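Side-chain contacts in aspartokinase (Synechocystis, PDB 3L76), which probably catalyses the ATP-dependent phosphorylation of aspartate to 4-phospho-L-aspartate and binds lysine and threonine in pockets lined by its ACT domains: residues V38-M43 with A79-A84; R120-L125 with V131-F136; S158-A163 with I226-R231; I173-P178 with A210-P215; E201-A206 with R216-A221. All blocks are in the same frame, centred on the assembly; numbering follows the deposited sequence. Where two conformers were deposited one is given.

Interaction 1 (V38-M43 with A79-A84); sequences VVVSAM and ALLSLA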
# COMPACT_ATOMS: atom_id res chain seq x y z
N VAL A 38 -8.56 -1.49 17.81
CA VAL A 38 -7.17 -1.10 17.79
C VAL A 38 -6.78 -0.29 16.55
O VAL A 38 -7.07 -0.68 15.42
CB VAL A 38 -6.23 -2.31 17.92
CG1 VAL A 38 -4.78 -1.87 17.85
CG2 VAL A 38 -6.48 -3.02 19.22
N VAL A 39 -6.13 0.84 16.79
CA VAL A 39 -5.54 1.67 15.75
C VAL A 39 -4.03 1.49 15.82
O VAL A 39 -3.44 1.49 16.89
CB VAL A 39 -5.84 3.16 15.97
CG1 VAL A 39 -5.05 3.99 14.98
CG2 VAL A 39 -7.35 3.45 15.86
N VAL A 40 -3.39 1.31 14.67
CA VAL A 40 -1.96 1.09 14.66
C VAL A 40 -1.32 2.02 13.66
O VAL A 40 -1.89 2.29 12.60
CB VAL A 40 -1.60 -0.38 14.28
CG1 VAL A 40 -0.15 -0.67 14.56
CG2 VAL A 40 -2.48 -1.36 15.04
N SER A 41 -0.14 2.53 14.00
CA SER A 41 0.62 3.37 13.08
C SER A 41 1.49 2.51 12.19
O SER A 41 1.75 1.35 12.51
CB SER A 41 1.50 4.35 13.86
OG SER A 41 0.72 5.23 14.64
N ALA A 42 1.95 3.07 11.08
CA ALA A 42 2.97 2.39 10.28
C ALA A 42 4.14 2.00 11.18
O ALA A 42 4.34 2.61 12.23
CB ALA A 42 3.43 3.28 9.14
N MET A 43 4.90 0.99 10.77
CA MET A 43 5.84 0.31 11.67
C MET A 43 6.92 1.12 12.39
O MET A 43 7.13 0.93 13.58
CB MET A 43 6.47 -0.89 10.98
CG MET A 43 5.50 -2.04 10.84
SD MET A 43 6.32 -3.61 10.53
CE MET A 43 7.30 -3.80 12.01
N ALA A 79 -2.37 -5.86 9.27
CA ALA A 79 -2.30 -7.23 8.80
C ALA A 79 -1.41 -8.04 9.74
O ALA A 79 -1.81 -9.07 10.28
CB ALA A 79 -1.79 -7.30 7.35
N LEU A 80 -0.19 -7.54 9.97
CA LEU A 80 0.74 -8.23 10.85
C LEU A 80 0.13 -8.46 12.22
O LEU A 80 0.07 -9.59 12.70
CB LEU A 80 2.07 -7.46 10.96
CG LEU A 80 3.05 -7.86 9.85
CD1 LEU A 80 3.19 -9.37 9.78
CD2 LEU A 80 2.58 -7.35 8.50
N LEU A 81 -0.33 -7.38 12.83
CA LEU A 81 -0.86 -7.44 14.19
C LEU A 81 -2.01 -8.43 14.36
O LEU A 81 -2.08 -9.15 15.37
CB LEU A 81 -1.30 -6.05 14.66
CG LEU A 81 -1.85 -6.02 16.09
CD1 LEU A 81 -0.79 -6.47 17.08
CD2 LEU A 81 -2.39 -4.65 16.46
N SER A 82 -2.93 -8.45 13.40
CA SER A 82 -4.10 -9.32 13.51
C SER A 82 -3.72 -10.79 13.30
O SER A 82 -4.36 -11.67 13.86
CB SER A 82 -5.23 -8.87 12.57
OG SER A 82 -5.11 -9.43 11.28
N LEU A 83 -2.66 -11.03 12.53
CA LEU A 83 -2.08 -12.37 12.40
C LEU A 83 -1.45 -12.80 13.71
O LEU A 83 -1.64 -13.94 14.15
CB LEU A 83 -1.01 -12.38 11.30
CG LEU A 83 -1.51 -12.43 9.86
CD1 LEU A 83 -0.34 -12.36 8.90
CD2 LEU A 83 -2.35 -13.68 9.63
N ALA A 84 -0.70 -11.89 14.31
CA ALA A 84 -0.04 -12.13 15.58
C ALA A 84 -1.04 -12.44 16.69
O ALA A 84 -0.76 -13.26 17.57
CB ALA A 84 0.80 -10.92 15.96

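Interaction 2 (R120-L125 with V131-F136); sequences RLEHHL and VVVAGF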
# COMPACT_ATOMS: atom_id res chain seq x y z
N ARG A 120 -19.86 1.32 11.26
CA ARG A 120 -20.11 0.22 12.21
C ARG A 120 -20.31 -1.17 11.55
O ARG A 120 -21.25 -1.92 11.86
CB ARG A 120 -21.31 0.54 13.08
CG ARG A 120 -22.67 0.27 12.41
CD ARG A 120 -22.94 1.15 11.19
NE ARG A 120 -22.12 0.81 10.03
CZ ARG A 120 -22.34 -0.24 9.24
NH1 ARG A 120 -23.35 -1.06 9.47
NH2 ARG A 120 -21.53 -0.46 8.20
N LEU A 121 -19.43 -1.54 10.62
CA LEU A 121 -19.38 -2.93 10.22
C LEU A 121 -18.54 -3.61 11.27
O LEU A 121 -18.43 -4.83 11.29
CB LEU A 121 -18.74 -3.12 8.84
CG LEU A 121 -19.27 -4.17 7.84
CD1 LEU A 121 -18.21 -4.77 6.91
CD2 LEU A 121 -20.27 -5.23 8.35
N GLU A 122 -17.94 -2.82 12.16
CA GLU A 122 -17.17 -3.37 13.26
C GLU A 122 -17.98 -3.44 14.54
O GLU A 122 -17.62 -4.15 15.47
CB GLU A 122 -15.90 -2.58 13.51
CG GLU A 122 -16.15 -1.20 14.02
CD GLU A 122 -15.67 -0.18 13.04
OE1 GLU A 122 -14.80 0.62 13.42
OE2 GLU A 122 -16.15 -0.21 11.89
N HIS A 123 -19.07 -2.67 14.61
CA HIS A 123 -20.07 -2.93 15.63
C HIS A 123 -20.50 -4.40 15.46
O HIS A 123 -20.68 -5.12 16.44
CB HIS A 123 -21.27 -1.99 15.48
CG HIS A 123 -21.40 -0.99 16.58
ND1 HIS A 123 -21.38 0.37 16.35
CD2 HIS A 123 -21.56 -1.14 17.91
CE1 HIS A 123 -21.52 1.01 17.50
NE2 HIS A 123 -21.63 0.12 18.46
N HIS A 124 -20.63 -4.83 14.21
CA HIS A 124 -20.91 -6.23 13.90
C HIS A 124 -19.77 -7.18 14.26
O HIS A 124 -19.94 -8.10 15.06
CB HIS A 124 -21.28 -6.38 12.42
CG HIS A 124 -21.19 -7.78 11.92
ND1 HIS A 124 -20.41 -8.14 10.84
CD2 HIS A 124 -21.77 -8.93 12.36
CE1 HIS A 124 -20.51 -9.44 10.63
NE2 HIS A 124 -21.33 -9.94 11.54
N LEU A 125 -18.60 -6.97 13.67
CA LEU A 125 -17.45 -7.84 13.93
C LEU A 125 -17.04 -7.79 15.40
O LEU A 125 -16.19 -8.55 15.86
CB LEU A 125 -16.27 -7.52 12.97
CG LEU A 125 -16.68 -7.77 11.50
CD1 LEU A 125 -15.94 -6.91 10.50
CD2 LEU A 125 -16.56 -9.23 11.12
N VAL A 131 -11.31 -5.74 16.59
CA VAL A 131 -11.19 -5.14 15.28
C VAL A 131 -10.04 -4.16 15.20
O VAL A 131 -9.95 -3.20 15.96
CB VAL A 131 -12.53 -4.66 14.64
CG1 VAL A 131 -13.76 -4.92 15.51
CG2 VAL A 131 -12.43 -3.31 13.97
N VAL A 132 -9.14 -4.46 14.28
CA VAL A 132 -7.94 -3.69 14.09
C VAL A 132 -8.13 -2.93 12.80
O VAL A 132 -8.40 -3.53 11.76
CB VAL A 132 -6.75 -4.62 13.96
CG1 VAL A 132 -5.48 -3.85 13.64
CG2 VAL A 132 -6.61 -5.46 15.23
N VAL A 133 -8.02 -1.60 12.87
CA VAL A 133 -8.40 -0.79 11.72
C VAL A 133 -7.31 0.09 11.17
O VAL A 133 -6.36 0.44 11.86
CB VAL A 133 -9.71 0.07 11.91
CG1 VAL A 133 -10.77 -0.55 12.79
CG2 VAL A 133 -9.43 1.54 12.15
N ALA A 134 -7.48 0.43 9.90
CA ALA A 134 -6.56 1.30 9.20
C ALA A 134 -7.19 1.79 7.91
O ALA A 134 -7.67 1.01 7.08
CB ALA A 134 -5.25 0.58 8.91
N GLY A 135 -7.20 3.11 7.75
CA GLY A 135 -7.70 3.72 6.53
C GLY A 135 -9.16 4.12 6.55
O GLY A 135 -9.99 3.55 7.27
N PHE A 136 -9.47 5.13 5.76
CA PHE A 136 -10.84 5.50 5.48
C PHE A 136 -10.92 5.68 3.98
O PHE A 136 -9.89 5.79 3.31
CB PHE A 136 -11.21 6.83 6.15
CG PHE A 136 -10.97 6.85 7.63
CD1 PHE A 136 -11.91 6.35 8.50
CD2 PHE A 136 -9.79 7.38 8.14
CE1 PHE A 136 -11.69 6.36 9.86
CE2 PHE A 136 -9.57 7.40 9.49
CZ PHE A 136 -10.52 6.89 10.36

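Interaction 3 (S158-A163 with I226-R231); sequences SAVALA and IPLVVR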
# COMPACT_ATOMS: atom_id res chain seq x y z
N SER A 158 -7.73 9.60 14.54
CA SER A 158 -8.59 8.50 14.13
C SER A 158 -9.09 7.79 15.37
O SER A 158 -10.28 7.52 15.51
CB SER A 158 -7.86 7.50 13.22
OG SER A 158 -7.51 8.10 11.99
N ALA A 159 -8.17 7.50 16.29
CA ALA A 159 -8.50 6.75 17.49
C ALA A 159 -9.59 7.43 18.30
O ALA A 159 -10.59 6.82 18.67
CB ALA A 159 -7.27 6.53 18.33
N VAL A 160 -9.38 8.71 18.58
CA VAL A 160 -10.36 9.47 19.35
C VAL A 160 -11.69 9.56 18.61
O VAL A 160 -12.73 9.29 19.21
CB VAL A 160 -9.83 10.89 19.73
CG1 VAL A 160 -10.95 11.74 20.28
CG2 VAL A 160 -8.70 10.78 20.75
N ALA A 161 -11.66 9.94 17.34
CA ALA A 161 -12.88 9.98 16.51
C ALA A 161 -13.65 8.66 16.55
O ALA A 161 -14.88 8.64 16.53
CB ALA A 161 -12.56 10.35 15.08
N LEU A 162 -12.92 7.55 16.62
CA LEU A 162 -13.53 6.23 16.64
C LEU A 162 -14.19 5.98 17.97
O LEU A 162 -15.34 5.55 18.02
CB LEU A 162 -12.49 5.14 16.37
CG LEU A 162 -12.27 4.81 14.90
CD1 LEU A 162 -11.07 3.92 14.74
CD2 LEU A 162 -13.51 4.16 14.33
N ALA A 163 -13.46 6.24 19.05
CA ALA A 163 -14.01 6.11 20.40
C ALA A 163 -15.27 6.95 20.54
O ALA A 163 -16.24 6.52 21.17
CB ALA A 163 -12.97 6.49 21.46
N ILE A 226 -14.47 12.20 25.85
CA ILE A 226 -13.80 10.91 25.78
C ILE A 226 -12.59 10.87 26.72
O ILE A 226 -11.60 11.58 26.51
CB ILE A 226 -13.35 10.58 24.35
CG1 ILE A 226 -14.50 10.81 23.36
CG2 ILE A 226 -12.85 9.14 24.27
CD1 ILE A 226 -15.60 9.79 23.47
N PRO A 227 -12.65 10.02 27.74
CA PRO A 227 -11.49 9.85 28.62
C PRO A 227 -10.29 9.37 27.82
O PRO A 227 -10.45 8.50 26.96
CB PRO A 227 -11.94 8.75 29.59
CG PRO A 227 -13.43 8.63 29.41
CD PRO A 227 -13.71 9.03 28.01
N LEU A 228 -9.12 9.93 28.09
CA LEU A 228 -7.89 9.59 27.38
C LEU A 228 -6.81 9.15 28.35
O LEU A 228 -6.80 9.57 29.52
CB LEU A 228 -7.38 10.80 26.61
CG LEU A 228 -7.69 10.90 25.13
CD1 LEU A 228 -6.89 12.06 24.56
CD2 LEU A 228 -7.35 9.60 24.43
N VAL A 229 -5.88 8.34 27.86
CA VAL A 229 -4.77 7.86 28.67
C VAL A 229 -3.51 7.71 27.84
O VAL A 229 -3.48 6.95 26.88
CB VAL A 229 -5.08 6.49 29.28
CG1 VAL A 229 -4.02 6.13 30.29
CG2 VAL A 229 -6.45 6.47 29.93
N VAL A 230 -2.46 8.43 28.24
CA VAL A 230 -1.14 8.28 27.64
C VAL A 230 -0.35 7.30 28.49
O VAL A 230 -0.04 7.58 29.64
CB VAL A 230 -0.42 9.63 27.56
CG1 VAL A 230 0.97 9.46 26.95
CG2 VAL A 230 -1.25 10.60 26.75
N ARG A 231 -0.03 6.15 27.91
CA ARG A 231 0.68 5.10 28.63
C ARG A 231 1.88 4.63 27.83
O ARG A 231 2.11 5.10 26.71
CB ARG A 231 -0.24 3.91 28.91
CG ARG A 231 -1.31 4.18 29.97
CD ARG A 231 -2.55 3.33 29.74
NE ARG A 231 -2.58 2.11 30.53
CZ ARG A 231 -3.48 1.85 31.47
NH1 ARG A 231 -4.44 2.73 31.74
NH2 ARG A 231 -3.43 0.70 32.14

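Interaction 4 (I173-P178 with A210-P215); sequences IYTDVP and AKVLHP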
# COMPACT_ATOMS: atom_id res chain seq x y z
N ILE A 173 -3.75 5.83 24.44
CA ILE A 173 -2.70 6.05 23.45
C ILE A 173 -1.39 5.47 23.96
O ILE A 173 -0.83 5.96 24.94
CB ILE A 173 -2.45 7.54 23.18
CG1 ILE A 173 -3.77 8.27 22.88
CG2 ILE A 173 -1.45 7.71 22.04
CD1 ILE A 173 -4.34 7.96 21.53
N TYR A 174 -0.91 4.42 23.29
CA TYR A 174 0.32 3.76 23.72
C TYR A 174 1.53 4.25 22.95
O TYR A 174 1.46 4.51 21.75
CB TYR A 174 0.19 2.23 23.60
CG TYR A 174 -0.78 1.65 24.60
CD1 TYR A 174 -2.13 1.56 24.32
CD2 TYR A 174 -0.34 1.22 25.84
CE1 TYR A 174 -3.02 1.04 25.23
CE2 TYR A 174 -1.22 0.69 26.77
CZ TYR A 174 -2.57 0.60 26.45
OH TYR A 174 -3.46 0.09 27.36
N THR A 175 2.64 4.39 23.67
CA THR A 175 3.83 5.01 23.12
C THR A 175 5.06 4.64 23.94
O THR A 175 4.94 3.95 24.95
CB THR A 175 3.68 6.54 23.10
OG1 THR A 175 4.91 7.14 22.68
CG2 THR A 175 3.29 7.06 24.48
N ASP A 176 6.23 5.07 23.49
CA ASP A 176 7.48 4.81 24.21
C ASP A 176 7.78 5.91 25.22
O ASP A 176 8.84 6.52 25.19
CB ASP A 176 8.66 4.63 23.24
CG ASP A 176 8.77 5.74 22.20
OD1 ASP A 176 7.81 6.51 22.02
OD2 ASP A 176 9.83 5.83 21.56
N VAL A 177 6.82 6.15 26.11
CA VAL A 177 6.91 7.20 27.11
C VAL A 177 5.84 6.92 28.15
O VAL A 177 4.71 6.57 27.80
CB VAL A 177 6.66 8.59 26.48
CG1 VAL A 177 5.83 9.46 27.39
CG2 VAL A 177 7.98 9.26 26.13
N PRO A 178 6.18 7.07 29.44
CA PRO A 178 5.32 6.74 30.57
C PRO A 178 4.09 7.64 30.68
O PRO A 178 3.11 7.27 31.32
CB PRO A 178 6.22 6.99 31.79
CG PRO A 178 7.61 7.13 31.23
CD PRO A 178 7.43 7.70 29.87
N ALA A 210 4.74 17.09 22.73
CA ALA A 210 5.25 17.25 21.37
C ALA A 210 5.24 15.98 20.52
O ALA A 210 4.52 15.89 19.52
CB ALA A 210 6.66 17.82 21.41
N LYS A 211 6.05 15.01 20.92
CA LYS A 211 6.28 13.84 20.08
C LYS A 211 5.51 12.63 20.60
O LYS A 211 5.83 11.48 20.27
CB LYS A 211 7.78 13.56 20.00
CG LYS A 211 8.64 14.82 19.92
CD LYS A 211 10.09 14.59 20.37
CE LYS A 211 10.82 15.92 20.54
NZ LYS A 211 12.24 15.77 20.97
N VAL A 212 4.50 12.88 21.43
CA VAL A 212 3.73 11.79 22.04
C VAL A 212 2.24 11.81 21.66
O VAL A 212 1.66 10.75 21.41
CB VAL A 212 3.91 11.72 23.57
CG1 VAL A 212 4.42 13.05 24.11
CG2 VAL A 212 2.62 11.31 24.26
N LEU A 213 1.62 12.99 21.63
CA LEU A 213 0.28 13.10 21.05
C LEU A 213 -0.12 14.44 20.41
O LEU A 213 0.44 15.49 20.70
CB LEU A 213 -0.81 12.56 21.98
CG LEU A 213 -1.49 13.42 23.03
CD1 LEU A 213 -2.72 12.68 23.54
CD2 LEU A 213 -0.53 13.70 24.15
N HIS A 214 -1.13 14.34 19.55
CA HIS A 214 -1.52 15.44 18.69
C HIS A 214 -2.66 16.26 19.29
O HIS A 214 -3.73 15.75 19.63
CB HIS A 214 -1.83 14.92 17.28
CG HIS A 214 -0.61 14.56 16.49
ND1 HIS A 214 -0.04 13.30 16.54
CD2 HIS A 214 0.16 15.29 15.65
CE1 HIS A 214 1.03 13.27 15.76
NE2 HIS A 214 1.17 14.46 15.21
N PRO A 215 -2.40 17.57 19.46
CA PRO A 215 -3.38 18.50 20.05
C PRO A 215 -4.80 18.35 19.50
O PRO A 215 -5.75 18.42 20.29
CB PRO A 215 -2.79 19.88 19.72
CG PRO A 215 -1.32 19.64 19.76
CD PRO A 215 -1.11 18.25 19.19

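Interaction 5 (E201-A206 with R216-A221); sequences EMLELA and RAVEIA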
# COMPACT_ATOMS: atom_id res chain seq x y z
N GLU A 201 -5.45 21.99 29.69
CA GLU A 201 -4.08 22.11 30.15
C GLU A 201 -3.16 21.47 29.14
O GLU A 201 -2.12 22.02 28.83
CB GLU A 201 -3.90 21.46 31.52
CG GLU A 201 -4.62 22.16 32.65
CD GLU A 201 -4.56 21.40 33.95
OE1 GLU A 201 -4.81 22.02 35.01
OE2 GLU A 201 -4.27 20.19 33.92
N MET A 202 -3.57 20.31 28.64
CA MET A 202 -2.74 19.56 27.70
C MET A 202 -2.56 20.36 26.43
O MET A 202 -1.48 20.36 25.83
CB MET A 202 -3.39 18.21 27.39
CG MET A 202 -2.53 17.27 26.54
SD MET A 202 -1.00 16.77 27.33
CE MET A 202 0.22 17.59 26.31
N LEU A 203 -3.61 21.07 26.04
CA LEU A 203 -3.55 21.93 24.87
C LEU A 203 -2.60 23.12 25.10
O LEU A 203 -1.77 23.42 24.26
CB LEU A 203 -4.95 22.40 24.47
CG LEU A 203 -5.89 21.32 23.92
CD1 LEU A 203 -7.32 21.83 23.74
CD2 LEU A 203 -5.39 20.79 22.59
N GLU A 204 -2.72 23.78 26.24
CA GLU A 204 -1.85 24.92 26.51
C GLU A 204 -0.40 24.47 26.71
O GLU A 204 0.52 25.25 26.51
CB GLU A 204 -2.33 25.75 27.70
CG GLU A 204 -3.58 26.59 27.42
CD GLU A 204 -3.34 27.74 26.45
OE1 GLU A 204 -2.28 27.80 25.81
OE2 GLU A 204 -4.23 28.60 26.31
N LEU A 205 -0.22 23.21 27.10
CA LEU A 205 1.12 22.64 27.29
C LEU A 205 1.47 21.69 26.14
O LEU A 205 2.21 20.73 26.32
CB LEU A 205 1.23 21.91 28.63
CG LEU A 205 1.18 22.76 29.91
CD1 LEU A 205 0.78 21.96 31.15
CD2 LEU A 205 2.51 23.49 30.13
N ALA A 206 0.93 21.97 24.96
CA ALA A 206 1.17 21.15 23.77
C ALA A 206 2.60 20.64 23.65
O ALA A 206 2.83 19.48 23.30
CB ALA A 206 0.79 21.91 22.52
N ARG A 216 -4.95 18.14 18.19
CA ARG A 216 -6.27 18.03 17.57
C ARG A 216 -7.08 16.90 18.19
O ARG A 216 -8.30 16.98 18.31
CB ARG A 216 -6.16 17.84 16.05
CG ARG A 216 -7.50 17.61 15.34
CD ARG A 216 -7.78 18.69 14.30
NE ARG A 216 -6.53 19.24 13.78
CZ ARG A 216 -6.44 20.35 13.04
NH1 ARG A 216 -7.53 21.03 12.71
NH2 ARG A 216 -5.26 20.77 12.62
N ALA A 217 -6.38 15.85 18.61
CA ALA A 217 -7.03 14.68 19.18
C ALA A 217 -7.47 14.90 20.63
O ALA A 217 -8.57 14.47 21.04
CB ALA A 217 -6.10 13.47 19.07
N VAL A 218 -6.63 15.55 21.42
CA VAL A 218 -7.04 15.88 22.78
C VAL A 218 -8.23 16.84 22.76
O VAL A 218 -9.11 16.75 23.62
CB VAL A 218 -5.86 16.39 23.65
CG1 VAL A 218 -4.98 17.29 22.86
CG2 VAL A 218 -6.38 17.10 24.88
N GLU A 219 -8.29 17.70 21.75
CA GLU A 219 -9.40 18.63 21.59
C GLU A 219 -10.69 17.93 21.15
O GLU A 219 -11.79 18.34 21.52
CB GLU A 219 -9.02 19.74 20.61
CG GLU A 219 -10.17 20.67 20.20
CD GLU A 219 -9.68 21.81 19.33
OE1 GLU A 219 -9.22 22.84 19.89
OE2 GLU A 219 -9.73 21.66 18.09
N ILE A 220 -10.56 16.88 20.35
CA ILE A 220 -11.74 16.11 19.96
C ILE A 220 -12.26 15.37 21.19
O ILE A 220 -13.45 15.41 21.47
CB ILE A 220 -11.45 15.15 18.80
CG1 ILE A 220 -11.36 15.94 17.49
CG2 ILE A 220 -12.56 14.12 18.66
CD1 ILE A 220 -10.61 15.20 16.42
N ALA A 221 -11.34 14.76 21.95
CA ALA A 221 -11.70 14.08 23.19
C ALA A 221 -12.44 15.01 24.16
O ALA A 221 -13.48 14.64 24.71
CB ALA A 221 -10.48 13.48 23.86

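Interaction 1 (V38-M43 with A79-A84)
No ring, amide or carboxylate takes part where Val38 and Val40 meet Leu81, so there are no flat faces or edges to assign; branched methyl groups do all the touching. One methyl, CD2 of Leu81, reaches both valines. It lies 3.6 Å from CG2 of Val40 and 3.9 Å from CG1 of Val38, residues whose side chains leave strand 35-40 on the same face because they are two positions apart. Leu81 sends CG anti to its backbone N (chi1 -179°), carrying the isobutyl fork off helix 63-87 toward the strand. There it runs roughly perpendicular to Val38 and at a slant to Val40. Valine suits an extended strand and presents a short, broad surface, while the longer leucine spans the distance from the helix: the nearest CA atoms, those of Val40 and Leu81, are 8.6 Å apart. Val22 of helix 16-31 also touches Leu81, and Ile26 touches Val38. Elsewhere on its surface helix 63-87 meets the second subunit, with Leu80 packing on Ile57 of that subunit. Since the touching atoms are all buried carbons, the attraction is dispersive and hydrophobic, and the fit depends on complementary methyl shapes.

Interaction 2 (R120-L125 with V131-F136)
Glu122 and Val131 bring the two backbones closest, with CA atoms 6.6 Å apart, as the short helix 121-125 runs back nearly antiparallel to strand 131-134. Their axes approach to 9.6 Å at an angle of 155°. The helix is only weakly bonded, being a single turn marked by Leu125 N donating to Leu121 O.

Val131 makes most of the contact from the strand side. Its two methyls straddle CB of Glu122, CG2 at 3.6 Å and CG1 at 3.7 Å, while CG1 also comes within 4.4 Å of CB of Leu125. A beta-branched residue is well suited here, because its fork sets both methyls on CB of Glu122, and CG1 alone extends to Leu125. Glu122 therefore contributes first as a hydrocarbon. Its CG lies between the backbone N and the carbonyl carbon (chi1 67°) and the chain bends again at chi2, which carries the carboxylate along the strand until OE1 is 4.2 Å from CG1 of Val133. Leu162 of helix 154-166 touches the same glutamate, and Leu95 of strand 92-96 packs on both Glu122 and Leu125.

Across the two segments the forces are thus apolar, even where an acidic residue supplies the atoms. A buried carboxylate reaching alongside valine and leucine methyls gains little from them electrostatically, and such surroundings would be expected to favour its protonated form somewhat. The methylene base of the glutamate, by contrast, is at home against Val131 and lies over that face of the sheet.

Interaction 3 (S158-A163 with I226-R231)
Ala163 and Val160 meet Ile226 and Leu228 through apolar side chains; the shortest polar bond within the two segments, Leu162 N to Ser158 O at 2.9 Å, belongs to the helix that carries the first pair. That helix offers two apolar patches one turn apart. At one, the methyl CB of Ala163 faces CG2 of Ile226 at 3.9 Å. Ile226 holds CG2 anti to its backbone N, and its other branch curls round so that CD1 lies 4.0 Å from O of Ala163. Alanine is small enough to let this bulky branched residue come against the helix backbone. At the other patch, CG2 of Val160 meets CD2 of Leu228 at 4.1 Å, the two side chains standing about at right angles. Leu228 begins alongside rather than toward the helix, but its length brings the tip in.

Ala221 of helix 215-224 lies against both Val160 and Leu228, and Cys171 of strand 170-175 against Ala163 and Leu228. Strand 228-232 runs parallel to 170-175, and helix 215-224 leads into it. A helix covering parallel strands with aliphatic side chains in this way is characteristic of the alpha/beta/alpha sandwich of the amino acid kinase fold.

Interaction 4 (I173-P178 with A210-P215)
Thr175 and Val212 lie opposite each other where the end of strand 170-175 passes an irregular loop, their CA atoms 6.9 Å apart, while Ile173 and Leu213 pair more widely at 8.0 Å.

Val212 points its short fork at the strand, and CG2 stands 4.3 Å from CG2 of Thr175. Further back along the strand, CG2 of Ile173 comes within 4.4 Å of the carbonyl O of Val212, and CD1 of Leu213 approaches CG1 of Ile173 at 4.6 Å. The Val212 side chain thus touches Thr175, with CG1 of Val177 just beyond contact distance, 4.8 Å from CB of Val212. Threonine fits its place by having two different branches. The methyl turns to the valine, while OG1, anti to the backbone N (chi1 174°), lies beside the carbonyl carbon and so near the next residue. OG1 of Thr175 donates to OD1 of Asp176 at 3.0 Å, using the lone pair of OD1 directed away from the other carboxylate oxygen. Asp176 is itself the centre of an inverse gamma turn, in which Val177 N makes a weak bond to Thr175 O.

Val230 of strand 228-232 packs on both Val212 and Leu213. The loop ends at His214, which holds the N-cap position before helix 215-224; its ND1 is hydrogen-bonded to Asp156. A turn just past the carboxyl end of a central strand, with a loop folded over it, is what the amino acid kinase fold has near its nucleotide-binding edge; this region is probably part of those surroundings, although no nucleotide is bound here.

Interaction 5 (E201-A206 with R216-A221)
Apolar contacts join Met202 and Leu203 to Val218 and Glu219. Leu203 makes the largest share of the contact: CD2 lies against CG1 of Val218 at 3.5 Å, the two side chains sliding past one another from opposite helices, and CD1 rests on CB of Glu219 at 4.1 Å. Val218 uses its second methyl as well. CG2, anti to the backbone N, meets CB of Met202 at 4.1 Å, while the methionine chain, bent at chi2 and chi3, leads its sulfur end elsewhere. A forked leucine facing a forked valine allows each to touch two neighbours, and the nearest CA atoms, of Leu203 and Val218, are 7.3 Å apart.

Polar interactions are made to other parts of the chain. Glu219 lends only its CB to Leu203; its extended chain takes the carboxylate to the backbone N of Ala363. Glu201 forms a salt bridge with Arg436 and accepts from Ser535 N. Glu204 is bonded to Ser392 OG, Glu393 N and Ser564 OG, all from residues that line lysine pockets, and the side chain of Leu203 is about 11 Å from a bound lysine.

Helix 199-204 and the residue after it lie between two partners: on one side helix 215-224, which itself leans on helix 154-166 through Ala217 and Ile220, and on the other the ACT region, where Val533 of strand 520-533 touches Glu204 and Leu205.

How the interactions relate
All five interactions lie within the amino acid kinase region and run in series across it. Interactions 1 and 2 meet through the neighbouring parallel strands 35-40 and 130-138: Val38 N and O probably bond to Val131 O and Val133 N, both at 2.9 Å. Helix 154-166 connects these to interaction 3, with Leu162 CD1 3.9 Å from both Val39 CG2 and Val133 CG2. Interactions 3, 4 and 5 are mutual neighbours, their centres about 12 Å apart pairwise; Val230 CG1 meets Val212 CG2 at 3.7 Å, and Ala221 O probably accepts from Ile226 N at 2.9 Å. Interaction 5, about 26 Å from interactions 1 and 2 between centres, is the one that reaches toward the lysine pockets.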